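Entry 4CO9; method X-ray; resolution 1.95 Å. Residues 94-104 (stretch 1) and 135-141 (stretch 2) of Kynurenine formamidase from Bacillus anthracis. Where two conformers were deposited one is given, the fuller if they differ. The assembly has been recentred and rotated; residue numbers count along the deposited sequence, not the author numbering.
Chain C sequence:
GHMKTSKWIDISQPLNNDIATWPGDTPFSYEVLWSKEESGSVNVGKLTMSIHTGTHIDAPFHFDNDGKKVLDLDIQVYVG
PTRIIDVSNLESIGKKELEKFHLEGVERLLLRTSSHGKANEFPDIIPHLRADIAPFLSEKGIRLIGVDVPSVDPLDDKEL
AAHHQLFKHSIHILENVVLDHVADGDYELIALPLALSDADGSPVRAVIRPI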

ATOM      1  N   GLY C  94      17.395  22.714   6.389  1.00 20.29           N
ATOM      2  CA  GLY C  94      17.291  23.443   5.129  1.00 20.58           C
ATOM      3  C   GLY C  94      18.526  23.229   4.294  1.00 21.95           C
ATOM      4  O   GLY C  94      19.302  22.299   4.539  1.00 21.24           O
ATOM      5  N   LYS C  95      18.712  24.104   3.311  1.00 24.54           N
ATOM      6  CA  LYS C  95      19.856  24.038   2.404  1.00 27.17           C
ATOM      7  C   LYS C  95      21.165  23.939   3.171  1.00 27.96           C
ATOM      8  O   LYS C  95      22.003  23.095   2.864  1.00 27.50           O
ATOM      9  N   LYS C  96      21.326  24.789   4.180  1.00 29.27           N
ATOM     10  CA  LYS C  96      22.569  24.853   4.938  1.00 31.21           C
ATOM     11  C   LYS C  96      22.969  23.495   5.505  1.00 30.15           C
ATOM     12  O   LYS C  96      24.128  23.105   5.428  1.00 30.98           O
ATOM     13  N   GLU C  97      22.008  22.775   6.059  1.00 28.03           N
ATOM     14  CA  GLU C  97      22.279  21.491   6.700  1.00 28.60           C
ATOM     15  C   GLU C  97      22.518  20.364   5.699  1.00 28.27           C
ATOM     16  O   GLU C  97      23.210  19.398   6.022  1.00 31.25           O
ATOM     17  N   LEU C  98      21.947  20.470   4.503  1.00 27.14           N
ATOM     18  CA  LEU C  98      22.073  19.412   3.498  1.00 27.29           C
ATOM     19  C   LEU C  98      23.288  19.588   2.582  1.00 28.72           C
ATOM     20  O   LEU C  98      23.678  18.646   1.885  1.00 29.13           O
ATOM     21  N   GLU C  99      23.895  20.774   2.593  1.00 28.80           N
ATOM     22  CA  GLU C  99      25.091  21.039   1.778  1.00 27.04           C
ATOM     23  C   GLU C  99      26.254  20.113   2.138  1.00 24.38           C
ATOM     24  O   GLU C  99      27.058  19.799   1.283  1.00 25.54           O
ATOM     25  N   LYS C 100      26.335  19.665   3.388  1.00 23.01           N
ATOM     26  CA  LYS C 100      27.421  18.771   3.811  1.00 23.12           C
ATOM     27  C   LYS C 100      27.305  17.336   3.276  1.00 22.06           C
ATOM     28  O   LYS C 100      28.232  16.542   3.422  1.00 23.21           O
ATOM     29  N   PHE C 101      26.177  16.997   2.663  1.00 20.34           N
ATOM     30  CA  PHE C 101      25.984  15.655   2.125  1.00 19.18           C
ATOM     31  C   PHE C 101      26.265  15.626   0.632  1.00 18.83           C
ATOM     32  O   PHE C 101      26.038  16.588  -0.084  1.00 18.80           O
ATOM     33  N   HIS C 102      26.816  14.522   0.173  1.00 18.95           N
ATOM     34  CA  HIS C 102      27.078  14.325  -1.226  1.00 19.96           C
ATOM     35  C   HIS C 102      25.850  13.650  -1.842  1.00 19.64           C
ATOM     36  O   HIS C 102      25.679  12.455  -1.713  1.00 20.48           O
ATOM     37  N   LEU C 103      25.023  14.418  -2.539  1.00 20.33           N
ATOM     38  CA  LEU C 103      23.686  13.951  -2.976  1.00 20.39           C
ATOM     39  C   LEU C 103      23.546  13.917  -4.479  1.00 20.42           C
ATOM     40  O   LEU C 103      22.427  13.861  -4.989  1.00 19.25           O
ATOM     41  N   GLU C 104      24.666  13.959  -5.203  1.00 20.61           N
ATOM     42  CA  GLU C 104      24.597  13.926  -6.658  1.00 21.15           C
ATOM     43  C   GLU C 104      24.005  12.595  -7.123  1.00 20.09           C
ATOM     44  O   GLU C 104      24.349  11.543  -6.614  1.00 19.64           O
ATOM     45  N   PRO C 135      14.126  24.249  -3.695  1.00 24.36           N
ATOM     46  CA  PRO C 135      14.945  24.495  -4.896  1.00 24.16           C
ATOM     47  C   PRO C 135      16.266  23.727  -4.876  1.00 24.22           C
ATOM     48  O   PRO C 135      16.705  23.228  -5.908  1.00 24.34           O
ATOM     49  N   PHE C 136      16.894  23.648  -3.709  1.00 25.08           N
ATOM     50  CA  PHE C 136      18.148  22.912  -3.533  1.00 26.77           C
ATOM     51  C   PHE C 136      18.017  21.450  -3.954  1.00 26.83           C
ATOM     52  O   PHE C 136      18.796  20.960  -4.762  1.00 25.60           O
ATOM     53  N   LEU C 137      17.036  20.758  -3.388  1.00 26.18           N
ATOM     54  CA  LEU C 137      16.820  19.343  -3.694  1.00 26.29           C
ATOM     55  C   LEU C 137      16.383  19.123  -5.138  1.00 24.59           C
ATOM     56  O   LEU C 137      16.850  18.202  -5.805  1.00 25.79           O
ATOM     57  N   SER C 138      15.483  19.964  -5.604  1.00 23.15           N
ATOM     58  CA  SER C 138      14.963  19.869  -6.958  1.00 24.50           C
ATOM     59  C   SER C 138      16.051  20.030  -8.004  1.00 24.63           C
ATOM     60  O   SER C 138      16.085  19.302  -9.001  1.00 23.21           O
ATOM     61  N   GLU C 139      16.952  20.969  -7.760  1.00 25.38           N
ATOM     62  CA  GLU C 139      18.102  21.168  -8.639  1.00 25.71           C
ATOM     63  C   GLU C 139      18.939  19.882  -8.767  1.00 26.06           C
ATOM     64  O   GLU C 139      19.505  19.606  -9.820  1.00 24.93           O
ATOM     65  N   LYS C 140      19.030  19.109  -7.688  1.00 26.27           N
ATOM     66  CA  LYS C 140      19.777  17.842  -7.712  1.00 26.53           C
ATOM     67  C   LYS C 140      19.045  16.712  -8.401  1.00 24.68           C
ATOM     68  O   LYS C 140      19.650  15.680  -8.670  1.00 26.08           O
ATOM     69  N   GLY C 141      17.753  16.891  -8.669  1.00 22.68           N
ATOM     70  CA  GLY C 141      16.940  15.845  -9.295  1.00 21.90           C
ATOM     71  C   GLY C 141      16.142  15.009  -8.295  1.00 20.32           C
ATOM     72  O   GLY C 141      15.597  13.972  -8.642  1.00 20.68           O
TER

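The contact between the two stretches is small, 391 Å² counted over both sides, and more than a quarter of it belongs to one residue. Phe-136, on the helix of stretch 2, loses 108 Å² to stretch 1. Its CA-to-CB bond points toward that stretch, and chi1 of 179° (t) with chi2 of 72° extends the ring as the main bump of the interface.

The hollow that receives it is lined by four side chains. Leu-98, also pointing toward its partner stretch, makes the tightest apolar contact, with its CB 3.6 Å from Phe-136 CE2. Leu-103 reaches the same ring carbon more loosely, its CD1 lying 4.3 Å from Phe-136 CE2. The other part of the lining comes from two residues four positions apart, whose CA-to-CB bonds run sideways: Lys-95 NZ lies 3.6 Å from Phe-136 CD1, and Glu-99 CG lies 4.2 Å from Phe-136 CE1. All four meet the ring obliquely. Lys-95 is nearly extended (t, t, t, then p at chi4), and its NZ donates to Glu-99 OE2 at 2.7 Å in a salt bridge, so the ammonium beside the ring is paired with a carboxylate, while Glu-99 approaches the ring through CG. Lys-95 was deposited in two conformers, as was Glu-139; this description applies to the one given of each.

Deeper in, the two buried leucines Leu-98 and Leu-137 meet tip to tip. Both adopt the mt rotamer, and Leu-98 CD1 comes within 3.7 Å of Leu-137 CD2. The CA-to-CB bond of Leu-137 points sideways, but the end of its side chain comes nearer to stretch 1, which makes this methyl contact possible.

Lys-140 forms a second bump, covered over 68 Å². Its CA-to-CB bond points toward stretch 1, with chi1 m, chi2 off-well at -149°, chi3 t and chi4 m. The aliphatic chain lies against Leu-103, whose CB is 3.7 Å from Lys-140 CD; Leu-103 (mt) thus touches both bumps. Beyond that contact, Lys-140 NZ donates a hydrogen bond to Glu-104 OE2 at 3.0 Å, within a salt bridge. Glu-104 starts away from stretch 2, but chi1 and chi2 both near m bring its end nearer, so the carboxylate can meet the amine.

Water 1 extends this polar margin. It donates to Glu-104 OE1 at 2.6 Å and to Glu-139 OE1 at 3.2 Å, bridging the two stretches where Glu-139 itself makes no direct contact with stretch 1.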

ATOM      1  CB  LYS C  95      19.877  25.266   1.491  0.50 28.47           C
ATOM      2  CG  LYS C  95      21.125  25.407   0.630  0.50 29.73           C
ATOM      3  CD  LYS C  95      20.907  26.422  -0.480  0.50 30.70           C
ATOM      4  CE  LYS C  95      22.202  26.825  -1.172  0.50 31.73           C
ATOM      5  NZ  LYS C  95      22.995  25.665  -1.659  0.50 31.96           N
ATOM      6  CB  LYS C  96      22.465  25.877   6.073  1.00 34.22           C
ATOM      7  CG  LYS C  96      23.729  25.990   6.913  1.00 36.65           C
ATOM      8  CD  LYS C  96      23.668  27.148   7.892  1.00 39.29           C
ATOM      9  CE  LYS C  96      24.883  27.130   8.806  1.00 41.09           C
ATOM     10  NZ  LYS C  96      24.891  28.283   9.741  1.00 42.30           N
ATOM     11  CB  GLU C  97      21.139  21.097   7.646  1.00 27.99           C
ATOM     12  CG  GLU C  97      21.047  21.951   8.900  1.00 27.86           C
ATOM     13  CD  GLU C  97      20.465  23.337   8.661  1.00 27.61           C
ATOM     14  OE1 GLU C  97      19.741  23.551   7.662  1.00 26.31           O
ATOM     15  OE2 GLU C  97      20.707  24.219   9.501  1.00 28.89           O
ATOM     16  CB  LEU C  98      20.808  19.321   2.653  1.00 27.32           C
ATOM     17  CG  LEU C  98      19.528  18.916   3.394  1.00 26.97           C
ATOM     18  CD1 LEU C  98      18.453  18.597   2.374  1.00 27.30           C
ATOM     19  CD2 LEU C  98      19.744  17.724   4.322  1.00 27.45           C
ATOM     20  CB  GLU C  99      25.528  22.504   1.914  1.00 28.47           C
ATOM     21  CG  GLU C  99      24.744  23.463   1.023  1.00 29.48           C
ATOM     22  CD  GLU C  99      25.124  24.928   1.216  1.00 30.75           C
ATOM     23  OE1 GLU C  99      25.744  25.285   2.248  1.00 28.31           O
ATOM     24  OE2 GLU C  99      24.803  25.725   0.314  1.00 32.02           O
ATOM     25  CB  LYS C 100      27.566  18.724   5.340  1.00 24.15           C
ATOM     26  CG  LYS C 100      26.534  17.906   6.082  0.50 24.73           C
ATOM     27  CD  LYS C 100      26.929  17.684   7.537  0.50 25.30           C
ATOM     28  CE  LYS C 100      26.245  16.453   8.100  0.50 25.34           C
ATOM     29  NZ  LYS C 100      26.574  16.199   9.526  0.50 25.83           N
ATOM     30  CB  PHE C 101      24.571  15.166   2.438  1.00 18.71           C
ATOM     31  CG  PHE C 101      24.300  15.043   3.907  1.00 18.58           C
ATOM     32  CD1 PHE C 101      24.660  13.905   4.595  1.00 18.20           C
ATOM     33  CD2 PHE C 101      23.705  16.088   4.607  1.00 18.96           C
ATOM     34  CE1 PHE C 101      24.421  13.790   5.950  1.00 18.15           C
ATOM     35  CE2 PHE C 101      23.458  15.981   5.964  1.00 18.42           C
ATOM     36  CZ  PHE C 101      23.818  14.824   6.634  1.00 18.63           C
ATOM     37  CB  HIS C 102      28.351  13.492  -1.415  1.00 20.07           C
ATOM     38  CG  HIS C 102      28.773  13.398  -2.842  1.00 21.17           C
ATOM     39  ND1 HIS C 102      28.254  12.459  -3.704  1.00 21.46           N
ATOM     40  CD2 HIS C 102      29.616  14.161  -3.580  1.00 22.19           C
ATOM     41  CE1 HIS C 102      28.775  12.631  -4.907  1.00 22.51           C
ATOM     42  NE2 HIS C 102      29.605  13.658  -4.859  1.00 22.32           N
ATOM     43  CB  LEU C 103      22.623  14.891  -2.412  1.00 20.42           C
ATOM     44  CG  LEU C 103      22.481  14.945  -0.896  1.00 20.28           C
ATOM     45  CD1 LEU C 103      21.571  16.094  -0.487  1.00 20.27           C
ATOM     46  CD2 LEU C 103      21.935  13.628  -0.376  1.00 20.25           C
ATOM     47  CB  GLU C 104      25.978  14.212  -7.293  1.00 21.97           C
ATOM     48  CG  GLU C 104      26.533  15.590  -6.927  1.00 23.20           C
ATOM     49  CD  GLU C 104      25.564  16.713  -7.247  1.00 23.87           C
ATOM     50  OE1 GLU C 104      25.275  16.903  -8.444  1.00 26.78           O
ATOM     51  OE2 GLU C 104      25.085  17.404  -6.308  1.00 25.94           O
ATOM     52  CB  PRO C 135      15.220  26.008  -4.855  1.00 24.41           C
ATOM     53  CG  PRO C 135      14.296  26.571  -3.828  1.00 24.72           C
ATOM     54  CD  PRO C 135      13.946  25.463  -2.883  1.00 24.60           C
ATOM     55  CB  PHE C 136      18.590  22.976  -2.069  1.00 28.53           C
ATOM     56  CG  PHE C 136      19.852  22.222  -1.786  1.00 31.56           C
ATOM     57  CD1 PHE C 136      21.070  22.706  -2.232  1.00 32.78           C
ATOM     58  CD2 PHE C 136      19.828  21.021  -1.071  1.00 33.66           C
ATOM     59  CE1 PHE C 136      22.247  22.019  -1.972  1.00 33.13           C
ATOM     60  CE2 PHE C 136      21.004  20.331  -0.809  1.00 34.33           C
ATOM     61  CZ  PHE C 136      22.214  20.837  -1.258  1.00 33.78           C
ATOM     62  CB  LEU C 137      15.769  18.746  -2.748  1.00 27.19           C
ATOM     63  CG  LEU C 137      16.173  18.663  -1.277  1.00 28.39           C
ATOM     64  CD1 LEU C 137      15.016  18.124  -0.453  1.00 29.40           C
ATOM     65  CD2 LEU C 137      17.411  17.810  -1.083  1.00 30.18           C
ATOM     66  CB  SER C 138      13.888  20.934  -7.169  1.00 24.20           C
ATOM     67  OG  SER C 138      13.387  20.922  -8.494  1.00 26.13           O
ATOM     68  CB  GLU C 139      19.020  22.253  -8.067  0.50 26.31           C
ATOM     69  CG  GLU C 139      19.994  22.893  -9.066  0.50 26.65           C
ATOM     70  CD  GLU C 139      21.270  22.082  -9.200  0.50 27.09           C
ATOM     71  OE1 GLU C 139      21.708  21.499  -8.184  0.50 27.16           O
ATOM     72  OE2 GLU C 139      21.836  22.027 -10.312  0.50 27.15           O
ATOM     73  CB  LYS C 140      20.146  17.406  -6.296  1.00 28.47           C
ATOM     74  CG  LYS C 140      20.980  18.436  -5.581  1.00 29.77           C
ATOM     75  CD  LYS C 140      21.930  17.810  -4.593  1.00 31.17           C
ATOM     76  CE  LYS C 140      22.761  18.887  -3.927  1.00 31.94           C
ATOM     77  NZ  LYS C 140      23.643  19.592  -4.895  1.00 32.84           N
TER
HETATM   78  O   HOH W   1      23.669  18.948  -8.356  1.00 52.49           O